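Side-chain contact in structural protein VP1 (Trichodysplasia spinulosa-associated polyomavirus, PDB 4U60), which forms jelly-roll pentamers of the viral coat and binds sialylated glycolipid glycans such as that of GM1, probably for attachment to host cells: residues 113-116 with 120-123. Sequence-based numbering, arbitrary orientation.
Sequences KRMY and GIGF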
ATOM      1  N   LYS C 113     -14.562  25.667   0.676  1.00 16.81           N
ATOM      2  CA  LYS C 113     -13.681  26.080  -0.403  1.00 17.75           C
ATOM      3  C   LYS C 113     -13.884  25.095  -1.559  1.00 17.03           C
ATOM      4  O   LYS C 113     -14.284  23.944  -1.347  1.00 16.61           O
ATOM      5  CB  LYS C 113     -12.240  26.046   0.085  1.00 18.85           C
ATOM      6  CG  LYS C 113     -11.216  26.580  -0.896  1.00 21.25           C
ATOM      7  CD  LYS C 113      -9.871  26.808  -0.205  1.00 22.91           C
ATOM      8  CE  LYS C 113      -9.823  28.125   0.507  1.00 24.73           C
ATOM      9  NZ  LYS C 113      -9.863  29.238  -0.482  1.00 26.94           N
ATOM     10  N   ARG C 114     -13.646  25.554  -2.783  1.00 17.09           N
ATOM     11  CA  ARG C 114     -13.896  24.702  -3.938  1.00 16.84           C
ATOM     12  C   ARG C 114     -12.742  24.720  -4.939  1.00 16.89           C
ATOM     13  O   ARG C 114     -11.894  25.609  -4.925  1.00 17.16           O
ATOM     14  CB  ARG C 114     -15.252  25.049  -4.578  1.00 17.58           C
ATOM     15  CG  ARG C 114     -15.375  26.393  -5.197  1.00 18.61           C
ATOM     16  CD  ARG C 114     -16.837  26.722  -5.587  1.00 18.89           C
ATOM     17  NE  ARG C 114     -17.393  25.764  -6.554  1.00 18.15           N
ATOM     18  CZ  ARG C 114     -18.606  25.849  -7.107  1.00 18.20           C
ATOM     19  NH1 ARG C 114     -18.997  24.912  -7.954  1.00 17.70           N
ATOM     20  NH2 ARG C 114     -19.425  26.867  -6.813  1.00 18.90           N
ATOM     21  N   MET C 115     -12.722  23.685  -5.772  1.00 16.13           N
ATOM     22  CA  MET C 115     -11.688  23.509  -6.788  1.00 16.43           C
ATOM     23  C   MET C 115     -11.880  24.402  -8.012  1.00 17.17           C
ATOM     24  O   MET C 115     -12.971  24.892  -8.277  1.00 17.44           O
ATOM     25  CB  MET C 115     -11.668  22.046  -7.249  1.00 15.99           C
ATOM     26  CG  MET C 115     -11.312  21.043  -6.178  1.00 15.26           C
ATOM     27  SD  MET C 115     -10.957  19.395  -6.834  1.00 15.00           S
ATOM     28  CE  MET C 115      -9.327  19.614  -7.561  1.00 15.07           C
ATOM     29  N   TYR C 116     -10.794  24.584  -8.771  1.00 17.60           N
ATOM     30  CA  TYR C 116     -10.809  25.172 -10.127  1.00 18.70           C
ATOM     31  C   TYR C 116     -11.551  26.496 -10.260  1.00 20.53           C
ATOM     32  O   TYR C 116     -12.551  26.597 -10.950  1.00 20.17           O
ATOM     33  CB  TYR C 116     -11.322  24.165 -11.177  1.00 18.01           C
ATOM     34  CG  TYR C 116     -10.537  22.870 -11.177  1.00 17.18           C
ATOM     35  CD1 TYR C 116      -9.162  22.874 -11.390  1.00 17.35           C
ATOM     36  CD2 TYR C 116     -11.150  21.662 -10.934  1.00 16.27           C
ATOM     37  CE1 TYR C 116      -8.431  21.705 -11.367  1.00 16.86           C
ATOM     38  CE2 TYR C 116     -10.426  20.476 -10.923  1.00 15.59           C
ATOM     39  CZ  TYR C 116      -9.065  20.501 -11.114  1.00 16.08           C
ATOM     40  OH  TYR C 116      -8.326  19.323 -11.082  1.00 15.62           O
ATOM     41  N   GLY C 120     -15.400  24.133  -9.594  1.00 17.04           N
ATOM     42  CA  GLY C 120     -15.359  22.692  -9.361  1.00 15.97           C
ATOM     43  C   GLY C 120     -16.032  22.264  -8.086  1.00 15.14           C
ATOM     44  O   GLY C 120     -16.776  23.025  -7.479  1.00 15.07           O
ATOM     45  N   ILE C 121     -15.748  21.027  -7.664  1.00 14.32           N
ATOM     46  CA  ILE C 121     -16.330  20.477  -6.441  1.00 14.05           C
ATOM     47  C   ILE C 121     -15.929  21.253  -5.183  1.00 14.29           C
ATOM     48  O   ILE C 121     -14.849  21.863  -5.115  1.00 14.39           O
ATOM     49  CB  ILE C 121     -15.947  19.006  -6.212  1.00 13.44           C
ATOM     50  CG1 ILE C 121     -14.439  18.861  -6.006  1.00 13.26           C
ATOM     51  CG2 ILE C 121     -16.457  18.130  -7.347  1.00 13.40           C
ATOM     52  CD1 ILE C 121     -14.036  17.484  -5.530  1.00 12.71           C
ATOM     53  N   GLY C 122     -16.806  21.242  -4.181  1.00 14.10           N
ATOM     54  CA  GLY C 122     -16.388  21.650  -2.837  1.00 14.04           C
ATOM     55  C   GLY C 122     -15.354  20.640  -2.351  1.00 13.56           C
ATOM     56  O   GLY C 122     -15.426  19.444  -2.678  1.00 13.13           O
ATOM     57  N   PHE C 123     -14.380  21.116  -1.595  1.00 13.73           N
ATOM     58  CA  PHE C 123     -13.368  20.211  -1.044  1.00 13.62           C
ATOM     59  C   PHE C 123     -14.068  19.189  -0.169  1.00 13.29           C
ATOM     60  O   PHE C 123     -14.835  19.563   0.721  1.00 13.90           O
ATOM     61  CB  PHE C 123     -12.391  20.971  -0.168  1.00 13.93           C
ATOM     62  CG  PHE C 123     -11.428  21.862  -0.896  1.00 14.25           C
ATOM     63  CD1 PHE C 123     -11.465  22.098  -2.265  1.00 14.59           C
ATOM     64  CD2 PHE C 123     -10.466  22.514  -0.142  1.00 14.45           C
ATOM     65  CE1 PHE C 123     -10.548  22.971  -2.859  1.00 15.11           C
ATOM     66  CE2 PHE C 123      -9.564  23.375  -0.725  1.00 15.22           C
ATOM     67  CZ  PHE C 123      -9.595  23.600  -2.081  1.00 15.22           C
TER
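The guanidinium of R114 turns back on its own loop and grips the carbonyl oxygen of G120 side-on: NE and NH1 both donate to G120 O, each at 3.0 Å. That oxygen lies only 10° out of the guanidinium plane, so the pair fixes the rotation of the group. The bend at chi3 (-60°) brings NE and NH1 round to the carbonyl. Arginine suits the place because its adjacent donors converge on one oxygen while the same residue meets the bound galactose; the tether probably steadies it for the glycan, whose pocket also includes H109, D118 and K119.

Backbone bonds join the two roughly antiparallel segments, with a single beta bridge between R114 and G122. F123 N donates to K113 O (2.8 Å), M115 N to I121 O (2.9 Å), and G120 N to M115 O, the last from above the carbonyl plane. With no side chain, G120 fits beside M115 O and the Y116 ring.

Aliphatic and aromatic carbon completes the join. With K113 CG anti to the backbone N (chi1 -174°), it lies over one face of the F123 ring, 4.0 Å from the centroid in a CH-pi contact, while CB and CD lie nearest CE2. The unbranched thioether of M115 sets SD against I121 CG1 (3.6 Å).

Both segments belong to the loop between strands 86-99 and 129-136. K113 and F123 pack on V254 of strand 241-254, while Y116 of a neighbouring subunit touches both.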